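Local coordinates for EmGH1 (Erythrobacter marinus, PDB 5Z87), which probably hydrolyses beta-glucosidic bonds at the ends of oligosaccharides, as a glycoside hydrolase of family 3, at residues Q142-M147 against R410-E415; Q160-T165 against K209-G214; A166-S171 against T403-L408; D183-P188 against E194-E199; G214-G217 against Y222-A225. All coordinates share one frame; numbering follows the deposited sequence. Where two conformers were deposited one is given.

Overall arrangement
From the N terminus, the chain first enters interaction 1, where Q142-M147 is met much later by R410-E415, closing the widest loop around the other four. Helix 155-171 comes next and is used twice: interaction 2 pairs its middle with helix 201-216, and interaction 3 pairs its C-terminal part with helix 403-416. These two cross along the sequence. Interaction 4 is a short fold-back nested inside interaction 2; interaction 5 starts at G214, where interaction 2 ends, to close the loop within that of interaction 3. Interactions 2, 4 and 5 join helix 155-171, the loop after strand 176-177, helix 201-216 and the approach to strand 229-235, while interactions 1 and 3 add helix 403-416.

Interaction 1. Residues Q142-M147 against R410-E415; sequences QFPQAM and RRMAEE
M412 sets its CG anti to the backbone N (chi1 -170°) and then turns about the CB-CG bond (chi2 56°), a combination that lays CB and CG against P144 while the sulfur end turns off toward helix 155-171. The proline meets this chain with the outer corner of its ring. P144 CG lies 4.0 Å from M412 CG, and P144 CD stands 4.1 Å from M412 CB, the ring and the methionine chain crossing obliquely. The same P144 CG also rests over the helix backbone, 3.9 Å from A413 N, with A413 CB at 4.3 Å from it. No hydrogen bond spans the two segments, and the proline supplies most of what Q142-M147 brings. Just beyond it, Q145 holds the N-cap position of helix 146-150. Q145 OE1 accepts A146 N at 2.8 Å, in the carbonyl plane and on a lone pair, while its NE2 is bonded to E194 and G451. On the other segment R410 NH1 makes a salt bridge with E414 OE2. The contact illustrates how a loop of the TIM-barrel-like domain of family 3 glycosidases docks on helix 403-416, which runs into edge strand 418-422 of the second, mixed sheet.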
# COMPACT_ATOMS: atom_id res chain seq x y z
N GLN A 142 9.40 25.52 22.56
CA GLN A 142 8.68 24.60 21.69
C GLN A 142 8.50 25.24 20.31
O GLN A 142 7.60 26.07 20.11
CB GLN A 142 7.33 24.24 22.30
CG GLN A 142 7.48 23.41 23.55
CD GLN A 142 8.47 22.27 23.34
OE1 GLN A 142 8.16 21.29 22.66
NE2 GLN A 142 9.66 22.39 23.92
N PHE A 143 9.34 24.85 19.37
CA PHE A 143 9.25 25.35 18.01
C PHE A 143 8.08 24.70 17.27
O PHE A 143 7.40 23.80 17.80
CB PHE A 143 10.59 25.12 17.33
CG PHE A 143 11.71 25.87 17.98
CD1 PHE A 143 11.95 27.21 17.65
CD2 PHE A 143 12.53 25.27 18.93
CE1 PHE A 143 12.98 27.92 18.25
CE2 PHE A 143 13.57 25.97 19.53
CZ PHE A 143 13.80 27.30 19.19
N PRO A 144 7.74 25.16 16.06
CA PRO A 144 6.69 24.47 15.30
C PRO A 144 7.09 23.01 15.07
O PRO A 144 8.27 22.68 14.98
CB PRO A 144 6.60 25.25 13.99
CG PRO A 144 7.18 26.60 14.30
CD PRO A 144 8.24 26.34 15.33
N GLN A 145 6.09 22.15 15.00
CA GLN A 145 6.32 20.73 14.75
C GLN A 145 7.12 20.54 13.46
O GLN A 145 7.21 21.43 12.61
CB GLN A 145 4.98 19.99 14.72
CG GLN A 145 5.07 18.47 14.58
CD GLN A 145 5.91 17.82 15.67
OE1 GLN A 145 7.13 17.97 15.71
NE2 GLN A 145 5.25 17.06 16.54
N ALA A 146 7.72 19.35 13.32
CA ALA A 146 8.64 19.12 12.21
C ALA A 146 7.97 19.30 10.84
O ALA A 146 8.51 19.97 9.95
CB ALA A 146 9.26 17.72 12.35
N MET A 147 6.77 18.74 10.66
CA MET A 147 6.08 18.92 9.38
C MET A 147 5.71 20.38 9.13
O MET A 147 5.80 20.86 7.99
CB MET A 147 4.83 18.05 9.30
CG MET A 147 4.18 18.07 7.91
SD MET A 147 3.19 16.60 7.64
CE MET A 147 4.41 15.42 7.05
N ARG A 410 8.63 32.33 16.91
CA ARG A 410 7.63 33.15 16.23
C ARG A 410 7.95 33.30 14.75
O ARG A 410 7.09 33.07 13.88
CB ARG A 410 7.54 34.51 16.91
CG ARG A 410 6.89 35.59 16.08
CD ARG A 410 5.46 35.77 16.51
NE ARG A 410 5.23 37.07 17.14
CZ ARG A 410 4.46 38.01 16.61
NH1 ARG A 410 3.86 37.79 15.44
NH2 ARG A 410 4.28 39.17 17.25
N ARG A 411 9.20 33.66 14.43
CA ARG A 411 9.57 33.86 13.03
C ARG A 411 9.45 32.57 12.21
O ARG A 411 9.10 32.62 11.02
CB ARG A 411 10.99 34.43 12.93
CG ARG A 411 11.06 35.95 13.03
CD ARG A 411 12.31 36.51 12.35
NE ARG A 411 13.52 35.75 12.67
CZ ARG A 411 14.39 35.28 11.77
NH1 ARG A 411 14.20 35.50 10.47
NH2 ARG A 411 15.47 34.59 12.17
N MET A 412 9.74 31.42 12.82
CA MET A 412 9.63 30.17 12.08
C MET A 412 8.18 29.91 11.69
O MET A 412 7.88 29.58 10.54
CB MET A 412 10.20 29.01 12.90
CG MET A 412 10.33 27.71 12.12
SD MET A 412 11.33 27.84 10.61
CE MET A 412 12.79 26.94 11.03
N ALA A 413 7.25 30.10 12.64
CA ALA A 413 5.83 29.95 12.34
C ALA A 413 5.40 30.90 11.22
O ALA A 413 4.68 30.48 10.29
CB ALA A 413 5.00 30.19 13.60
N GLU A 414 5.84 32.16 11.26
CA GLU A 414 5.52 33.12 10.20
C GLU A 414 5.99 32.65 8.82
O GLU A 414 5.39 33.03 7.80
CB GLU A 414 6.13 34.50 10.53
CG GLU A 414 5.54 35.15 11.81
CD GLU A 414 6.14 36.52 12.18
OE1 GLU A 414 7.25 36.86 11.71
OE2 GLU A 414 5.48 37.25 12.96
N GLU A 415 7.06 31.85 8.76
CA GLU A 415 7.55 31.35 7.49
C GLU A 415 6.88 30.05 7.06
O GLU A 415 7.02 29.66 5.89
CB GLU A 415 9.07 31.11 7.54
CG GLU A 415 9.93 32.34 7.78
CD GLU A 415 10.16 33.15 6.52
OE1 GLU A 415 10.25 32.56 5.43
OE2 GLU A 415 10.24 34.40 6.62

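Interaction 2. Residues Q160-T165 against K209-G214; sequences QVFEAT and KAIVEG
F162 against I211 and G214 is a buried helix-to-helix contact between two consecutive helices of the barrel-type N-terminal domain, made close by a glycine. The axes of the two short segments approach to 7.6 Å and run in the same general direction, crossing at -32°. Such nearness depends on G214: a beta carbon there would press tightly on F162 CB, so the backbones meet instead, and E163 CA reaches G214 O at 3.3 Å in a CA-H...O contact. Beside this backbone seam the aromatic ring takes over. With CG anti to the carbonyl carbon (chi1 -74°), F162 runs alongside I211 and points the same way. The methyl CG2 of I211 sits over the centre of the F162 ring, 3.9 Å from its centroid, a CH-pi contact, while I211 CG1 approaches F162 CE2 at 3.8 Å. The opposite face is met by V161 CG1, offset toward the rim. A serine in place of F162 would probably leave the I211 methyl without its aromatic face and open a gap between the helices. E163 directs its carboxylate to R159 and R227. Farther out, helix 403-416 packs on V161 and A164 of helix 155-171, W197 touches I211, and V212 of helix 201-216 lies against strand 229-235.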
# COMPACT_ATOMS: atom_id res chain seq x y z
N GLN A 160 19.23 27.15 12.58
CA GLN A 160 19.16 28.01 13.76
C GLN A 160 18.25 27.44 14.83
O GLN A 160 18.56 27.50 16.03
CB GLN A 160 18.66 29.40 13.36
CG GLN A 160 19.57 30.20 12.47
CD GLN A 160 18.87 31.42 11.91
OE1 GLN A 160 19.01 31.75 10.74
NE2 GLN A 160 18.09 32.09 12.75
N VAL A 161 17.10 26.89 14.43
CA VAL A 161 16.17 26.35 15.41
C VAL A 161 16.82 25.23 16.21
O VAL A 161 16.65 25.13 17.43
CB VAL A 161 14.88 25.86 14.72
CG1 VAL A 161 14.22 24.76 15.56
CG2 VAL A 161 13.94 27.03 14.53
N PHE A 162 17.60 24.38 15.53
CA PHE A 162 18.19 23.26 16.24
C PHE A 162 19.52 23.61 16.89
O PHE A 162 19.93 22.92 17.83
CB PHE A 162 18.27 22.06 15.28
CG PHE A 162 16.92 21.43 15.06
CD1 PHE A 162 16.38 20.58 16.00
CD2 PHE A 162 16.15 21.80 13.96
CE1 PHE A 162 15.11 20.04 15.82
CE2 PHE A 162 14.87 21.27 13.79
CZ PHE A 162 14.35 20.39 14.71
N GLU A 163 20.16 24.69 16.46
CA GLU A 163 21.24 25.26 17.25
C GLU A 163 20.72 25.74 18.60
O GLU A 163 21.30 25.44 19.65
CB GLU A 163 21.90 26.40 16.48
CG GLU A 163 23.13 27.02 17.15
CD GLU A 163 23.58 28.27 16.43
OE1 GLU A 163 23.02 29.35 16.71
OE2 GLU A 163 24.49 28.19 15.57
N ALA A 164 19.58 26.45 18.60
CA ALA A 164 18.97 26.88 19.86
C ALA A 164 18.56 25.68 20.70
O ALA A 164 18.74 25.68 21.92
CB ALA A 164 17.75 27.78 19.60
N THR A 165 18.01 24.65 20.05
CA THR A 165 17.58 23.46 20.77
C THR A 165 18.77 22.74 21.41
O THR A 165 18.68 22.24 22.53
CB THR A 165 16.83 22.51 19.83
OG1 THR A 165 15.66 23.15 19.31
CG2 THR A 165 16.44 21.24 20.57
N LYS A 209 20.15 17.34 6.86
CA LYS A 209 21.47 17.94 6.97
C LYS A 209 21.45 19.19 7.83
O LYS A 209 22.38 19.44 8.60
CB LYS A 209 22.03 18.28 5.59
CG LYS A 209 22.08 17.12 4.64
CD LYS A 209 23.26 17.23 3.69
CE LYS A 209 23.17 18.43 2.80
NZ LYS A 209 24.56 18.77 2.35
N ALA A 210 20.41 20.02 7.68
CA ALA A 210 20.36 21.26 8.45
C ALA A 210 20.11 20.98 9.93
O ALA A 210 20.69 21.65 10.79
CB ALA A 210 19.30 22.20 7.88
N ILE A 211 19.26 20.00 10.23
CA ILE A 211 19.01 19.61 11.61
C ILE A 211 20.28 19.06 12.25
O ILE A 211 20.62 19.41 13.38
CB ILE A 211 17.88 18.56 11.69
CG1 ILE A 211 16.56 19.11 11.14
CG2 ILE A 211 17.69 18.09 13.16
CD1 ILE A 211 15.56 18.00 10.78
N VAL A 212 20.96 18.15 11.56
CA VAL A 212 22.16 17.56 12.14
C VAL A 212 23.22 18.63 12.35
O VAL A 212 23.85 18.70 13.40
CB VAL A 212 22.69 16.40 11.26
CG1 VAL A 212 24.04 15.88 11.80
CG2 VAL A 212 21.70 15.26 11.19
N GLU A 213 23.39 19.52 11.37
CA GLU A 213 24.40 20.55 11.50
C GLU A 213 23.98 21.63 12.49
O GLU A 213 24.86 22.34 13.01
CB GLU A 213 24.72 21.12 10.10
CG GLU A 213 25.51 20.08 9.27
CD GLU A 213 25.81 20.50 7.83
OE1 GLU A 213 24.89 20.98 7.12
OE2 GLU A 213 26.97 20.29 7.40
N GLY A 214 22.69 21.75 12.81
CA GLY A 214 22.26 22.61 13.90
C GLY A 214 22.46 21.99 15.27
O GLY A 214 22.91 22.66 16.20

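Interaction 3. Residues A166-S171 against T403-L408; sequences AKEARS and TEHKLL
E168 and H405 reach for each other from opposite directions between helix 155-171 and helix 403-416, and a single strong bond joins them. H405 ND1 donates to E168 OE2 over 2.7 Å, and the bond is nearly straight at 167°. The oxygen uses its anti lone pair, the one turned away from OE1, and the carboxylate and imidazole planes lie 14° apart, so the two flat groups meet almost coplanar, edge against edge. E168 CG follows at the same ring edge, 3.8 Å from H405 ND1. On the histidine side, CG stands anti to the carbonyl carbon (chi1 -73°), which carries the ring out toward E168. The other ring nitrogen is held through water: one water lies 2.9 Å from H405 NE2, accepts from K167 NZ at 2.7 Å, and donates to E404 OE2 at 3.2 Å. K167 and E404 are thereby linked although K167 NZ and E404 OE2 stay 4.6 Å apart, too far for a direct salt bridge. In the second shell, T141 OG1 is a further partner of E168 OE2, and A164 packs against the imidazole. Replacing E168 with a leucine would probably strip H405 ND1 of its acceptor and leave the ring freer to turn. With a carboxylate on ND1 and a water shared with both a lysine and a glutamate on NE2, the geometry fixes the ring's orientation; the carboxylates of E168 and, through the water, E404 would be expected to favour a protonated imidazole, and the lysine to oppose it.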
# COMPACT_ATOMS: atom_id res chain seq x y z
N ALA A 166 19.89 22.66 20.68
CA ALA A 166 21.07 21.99 21.22
C ALA A 166 21.61 22.73 22.46
O ALA A 166 21.96 22.09 23.46
CB ALA A 166 22.15 21.87 20.14
N LYS A 167 21.66 24.07 22.40
CA LYS A 167 22.08 24.87 23.55
C LYS A 167 21.27 24.52 24.77
O LYS A 167 21.81 24.29 25.86
CB LYS A 167 21.94 26.36 23.24
CG LYS A 167 23.00 26.95 22.38
CD LYS A 167 22.67 28.42 22.08
CE LYS A 167 23.64 29.00 21.08
NZ LYS A 167 23.21 30.35 20.61
N GLU A 168 19.94 24.51 24.62
CA GLU A 168 19.06 24.24 25.75
C GLU A 168 19.28 22.83 26.28
O GLU A 168 19.25 22.60 27.49
CB GLU A 168 17.59 24.47 25.35
CG GLU A 168 17.29 25.90 24.87
CD GLU A 168 15.79 26.26 24.86
OE1 GLU A 168 14.94 25.48 25.36
OE2 GLU A 168 15.47 27.35 24.32
N ALA A 169 19.52 21.87 25.38
CA ALA A 169 19.69 20.49 25.81
C ALA A 169 21.03 20.29 26.52
O ALA A 169 21.08 19.70 27.60
CB ALA A 169 19.57 19.54 24.60
N ARG A 170 22.12 20.77 25.92
CA ARG A 170 23.44 20.55 26.49
C ARG A 170 23.59 21.26 27.83
O ARG A 170 24.15 20.70 28.79
CB ARG A 170 24.51 20.99 25.49
CG ARG A 170 25.93 20.52 25.82
CD ARG A 170 26.01 19.00 25.88
NE ARG A 170 27.24 18.52 26.51
CZ ARG A 170 28.32 18.12 25.85
NH1 ARG A 170 29.40 17.70 26.50
NH2 ARG A 170 28.32 18.14 24.52
N SER A 171 23.07 22.48 27.94
CA SER A 171 23.13 23.19 29.21
C SER A 171 22.37 22.46 30.31
O SER A 171 22.68 22.65 31.50
CB SER A 171 22.58 24.62 29.05
OG SER A 171 21.17 24.59 28.91
N THR A 403 14.32 35.25 25.17
CA THR A 403 13.62 36.14 24.26
C THR A 403 14.06 35.89 22.82
O THR A 403 13.23 35.89 21.90
CB THR A 403 13.84 37.60 24.68
OG1 THR A 403 13.03 37.87 25.83
CG2 THR A 403 13.45 38.57 23.56
N GLU A 404 15.34 35.63 22.61
CA GLU A 404 15.82 35.31 21.27
C GLU A 404 15.23 33.98 20.77
O GLU A 404 14.88 33.86 19.59
CB GLU A 404 17.35 35.27 21.26
CG GLU A 404 17.96 34.54 20.10
CD GLU A 404 19.48 34.50 20.18
OE1 GLU A 404 20.07 35.44 20.76
OE2 GLU A 404 20.07 33.52 19.68
N HIS A 405 15.10 32.99 21.65
CA HIS A 405 14.58 31.70 21.21
C HIS A 405 13.08 31.75 20.98
O HIS A 405 12.57 31.13 20.03
CB HIS A 405 14.95 30.60 22.22
CG HIS A 405 16.41 30.22 22.19
ND1 HIS A 405 16.93 29.18 22.94
CD2 HIS A 405 17.45 30.73 21.49
CE1 HIS A 405 18.22 29.08 22.70
NE2 HIS A 405 18.57 30.00 21.83
N LYS A 406 12.34 32.50 21.81
CA LYS A 406 10.92 32.69 21.57
C LYS A 406 10.68 33.44 20.27
O LYS A 406 9.76 33.11 19.50
CB LYS A 406 10.27 33.42 22.74
CG LYS A 406 10.17 32.59 24.01
CD LYS A 406 9.23 33.23 25.04
CE LYS A 406 9.83 34.50 25.64
NZ LYS A 406 9.15 34.90 26.90
N LEU A 407 11.53 34.43 19.97
CA LEU A 407 11.35 35.18 18.73
C LEU A 407 11.64 34.31 17.52
O LEU A 407 10.92 34.38 16.51
CB LEU A 407 12.22 36.44 18.74
CG LEU A 407 12.32 37.14 17.39
CD1 LEU A 407 10.95 37.65 16.91
CD2 LEU A 407 13.34 38.26 17.44
N LEU A 408 12.68 33.48 17.59
CA LEU A 408 12.93 32.52 16.52
C LEU A 408 11.72 31.62 16.32
O LEU A 408 11.29 31.40 15.18
CB LEU A 408 14.18 31.70 16.83
CG LEU A 408 14.56 30.64 15.80
CD1 LEU A 408 14.73 31.26 14.42
CD2 LEU A 408 15.83 29.91 16.21
O HOH W 1 20.65 30.35 19.80

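Interaction 4. Residues D183-P188 against E194-E199; sequences DICTDP and EETWGE
C185 and T196 meet where the long loop after barrel strand 176-177 folds back on itself before helix 201-216, a beta-alpha loop of the TIM-barrel-like domain. The tight part is nearly all backbone and short side chains. C185 N donates to G198 O at 2.8 Å, the donor rising 45° out of the carbonyl plane. Next to this bond, T196 puts OG1 between its backbone N and carbonyl carbon (chi1 74°), bringing it 3.3 Å from C185 CB; the hydroxyl is bonded to S193 O, and G198 N adds a weak bond to it. I184 CG2 presses on E199 O at 3.3 Å, and C185 O lies 3.2 Å from E199 CB. G198 adopts a positive phi of 110° that would jam a side chain against the preceding carbonyl. The looser flanks hold water. One molecule donates to D183 O at 2.7 Å and accepts from W197 N. D183 also bonds H234, and E195 bridges to R192; the fold-back thus probably helps position these two dithiothreitol-pocket residues from the second shell. E199 hands its carboxylate to T628 and Y640. At the other flank, a second water donates to C185 O at 3.0 Å and only weakly to E199 OE1.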
# COMPACT_ATOMS: atom_id res chain seq x y z
N ASP A 183 12.26 9.87 8.51
CA ASP A 183 11.40 8.99 7.73
C ASP A 183 10.70 9.78 6.63
O ASP A 183 10.63 11.01 6.65
CB ASP A 183 10.37 8.31 8.63
CG ASP A 183 11.03 7.48 9.75
OD1 ASP A 183 12.00 6.74 9.44
OD2 ASP A 183 10.60 7.58 10.93
N ILE A 184 10.17 9.05 5.65
CA ILE A 184 9.46 9.62 4.51
C ILE A 184 7.97 9.41 4.75
O ILE A 184 7.54 8.28 4.99
CB ILE A 184 9.90 8.97 3.20
CG1 ILE A 184 11.43 8.86 3.14
CG2 ILE A 184 9.34 9.71 1.99
CD1 ILE A 184 12.14 10.21 3.09
N CYS A 185 7.19 10.49 4.68
CA CYS A 185 5.75 10.40 4.89
C CYS A 185 5.08 10.11 3.56
O CYS A 185 4.74 11.02 2.81
CB CYS A 185 5.18 11.68 5.50
SG CYS A 185 3.36 11.55 5.81
N THR A 186 4.92 8.83 3.24
CA THR A 186 4.16 8.42 2.06
C THR A 186 2.72 8.02 2.40
O THR A 186 1.93 7.78 1.48
CB THR A 186 4.84 7.24 1.36
OG1 THR A 186 4.94 6.13 2.27
CG2 THR A 186 6.23 7.62 0.86
N ASP A 187 2.37 7.91 3.68
CA ASP A 187 1.04 7.46 4.07
C ASP A 187 0.53 8.33 5.21
O ASP A 187 0.85 8.08 6.39
CB ASP A 187 1.04 5.99 4.46
CG ASP A 187 -0.34 5.37 4.38
OD1 ASP A 187 -1.32 6.04 4.78
OD2 ASP A 187 -0.45 4.22 3.90
N PRO A 188 -0.29 9.34 4.91
CA PRO A 188 -0.72 10.28 5.95
C PRO A 188 -1.65 9.68 7.00
O PRO A 188 -1.94 10.36 7.99
CB PRO A 188 -1.43 11.40 5.15
CG PRO A 188 -1.77 10.80 3.82
CD PRO A 188 -0.75 9.72 3.56
N GLU A 194 3.41 13.77 11.47
CA GLU A 194 3.84 15.12 11.83
C GLU A 194 5.32 15.19 12.22
O GLU A 194 5.92 16.27 12.14
CB GLU A 194 2.99 15.65 12.97
CG GLU A 194 3.23 14.86 14.25
CD GLU A 194 2.24 15.22 15.34
OE1 GLU A 194 2.59 16.04 16.22
OE2 GLU A 194 1.12 14.69 15.31
N GLU A 195 5.91 14.07 12.64
CA GLU A 195 7.31 14.07 13.03
C GLU A 195 8.26 14.15 11.85
O GLU A 195 9.47 14.36 12.07
CB GLU A 195 7.66 12.81 13.82
CG GLU A 195 6.75 12.52 14.96
CD GLU A 195 7.22 11.31 15.72
OE1 GLU A 195 6.41 10.72 16.47
OE2 GLU A 195 8.42 10.94 15.54
N THR A 196 7.76 13.96 10.62
CA THR A 196 8.60 13.89 9.44
C THR A 196 8.61 15.23 8.72
O THR A 196 7.82 16.12 9.01
CB THR A 196 8.11 12.81 8.46
OG1 THR A 196 6.91 13.27 7.80
CG2 THR A 196 7.86 11.53 9.18
N TRP A 197 9.49 15.33 7.73
CA TRP A 197 9.60 16.51 6.88
C TRP A 197 8.92 16.31 5.53
O TRP A 197 9.24 17.00 4.56
CB TRP A 197 11.07 16.90 6.75
CG TRP A 197 11.59 17.34 8.11
CD1 TRP A 197 11.87 16.53 9.17
CD2 TRP A 197 11.79 18.69 8.57
NE1 TRP A 197 12.25 17.28 10.26
CE2 TRP A 197 12.23 18.61 9.91
CE3 TRP A 197 11.68 19.96 7.98
CZ2 TRP A 197 12.55 19.75 10.67
CZ3 TRP A 197 12.01 21.08 8.72
CH2 TRP A 197 12.43 20.97 10.06
N GLY A 198 7.98 15.39 5.45
CA GLY A 198 7.15 15.29 4.27
C GLY A 198 7.44 14.05 3.46
O GLY A 198 8.04 13.08 3.93
N GLU A 199 6.99 14.09 2.20
CA GLU A 199 7.11 12.97 1.29
C GLU A 199 8.32 13.06 0.36
O GLU A 199 8.65 12.06 -0.29
CB GLU A 199 5.82 12.86 0.44
CG GLU A 199 5.67 13.93 -0.65
CD GLU A 199 4.29 13.92 -1.34
OE1 GLU A 199 3.29 13.59 -0.66
OE2 GLU A 199 4.21 14.26 -2.55
O HOH W 2 11.52 13.21 8.00
O HOH W 3 2.05 11.78 1.84

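Interaction 5. Residues G214-G217 against Y222-A225; sequences GLQG and YLPA
Q216 and L223 supply the apolar side of this loop. L223 keeps CG anti to its carbonyl carbon (chi1 -70°), and from there its CD2 methyl comes back to the helix end, 3.9 Å from Q216 CB. The L223 side chain also touches I275 and C383, so the leucine packs between helix 201-216 and neighbouring loops. Close approaches to a carbonyl form the second group: Q216 O has L223 CD2 at 3.3 Å and P224 CD at 3.5 Å. These carbons crowd the oxygen without a hydrogen bond, and none spans the two segments. Steric demand is the third element. G217 leaves helical geometry with a positive phi of 85°, and a beta carbon there would fall 3.2 Å from P224 CD as well as against the preceding carbonyl, so glycine suits both the backbone and the proline beside it. Polar needs are met outside the pair. The Q216 amide is gripped by backbone groups, its NE2 by G273 O and its OE1 by the N-H groups of I275 and T230, while L223 shares a backbone bond with K382. In outline this is an alpha-beta loop of a beta/alpha barrel, joining helix 201-216 to strand 229-235.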
# COMPACT_ATOMS: atom_id res chain seq x y z
N GLY A 214 22.69 21.75 12.81
CA GLY A 214 22.26 22.61 13.90
C GLY A 214 22.46 21.99 15.27
O GLY A 214 22.91 22.66 16.20
N LEU A 215 22.13 20.71 15.42
CA LEU A 215 22.24 20.06 16.72
C LEU A 215 23.69 19.71 17.08
O LEU A 215 24.07 19.79 18.24
CB LEU A 215 21.36 18.81 16.76
CG LEU A 215 19.86 19.02 16.97
CD1 LEU A 215 19.09 17.72 16.71
CD2 LEU A 215 19.58 19.54 18.39
N GLN A 216 24.48 19.30 16.09
CA GLN A 216 25.85 18.85 16.32
C GLN A 216 26.89 19.90 15.97
O GLN A 216 28.05 19.76 16.39
CB GLN A 216 26.17 17.59 15.50
CG GLN A 216 25.42 16.33 15.92
CD GLN A 216 26.03 15.05 15.35
OE1 GLN A 216 25.76 13.95 15.84
NE2 GLN A 216 26.88 15.19 14.32
N GLY A 217 26.53 20.93 15.21
CA GLY A 217 27.51 21.79 14.58
C GLY A 217 27.97 21.21 13.26
O GLY A 217 27.71 20.06 12.91
N TYR A 222 35.69 17.00 17.07
CA TYR A 222 34.96 17.06 18.33
C TYR A 222 33.76 17.99 18.17
O TYR A 222 33.85 19.01 17.48
CB TYR A 222 35.86 17.59 19.47
CG TYR A 222 36.84 16.59 20.02
CD1 TYR A 222 36.50 15.78 21.10
CD2 TYR A 222 38.10 16.45 19.46
CE1 TYR A 222 37.40 14.85 21.61
CE2 TYR A 222 39.01 15.53 19.96
CZ TYR A 222 38.65 14.74 21.03
OH TYR A 222 39.54 13.82 21.51
N LEU A 223 32.65 17.65 18.84
CA LEU A 223 31.52 18.57 18.90
C LEU A 223 31.95 19.87 19.57
O LEU A 223 32.64 19.84 20.60
CB LEU A 223 30.35 17.98 19.69
CG LEU A 223 29.58 16.81 19.08
CD1 LEU A 223 28.23 16.71 19.77
CD2 LEU A 223 29.41 16.97 17.58
N PRO A 224 31.56 21.02 19.03
CA PRO A 224 31.75 22.28 19.77
C PRO A 224 30.97 22.24 21.07
O PRO A 224 30.13 21.36 21.32
CB PRO A 224 31.20 23.35 18.81
CG PRO A 224 31.21 22.68 17.45
CD PRO A 224 30.92 21.23 17.72
N ALA A 225 31.28 23.19 21.94
CA ALA A 225 30.52 23.35 23.17
C ALA A 225 29.06 23.63 22.85
O ALA A 225 28.71 24.28 21.86
CB ALA A 225 31.11 24.50 24.00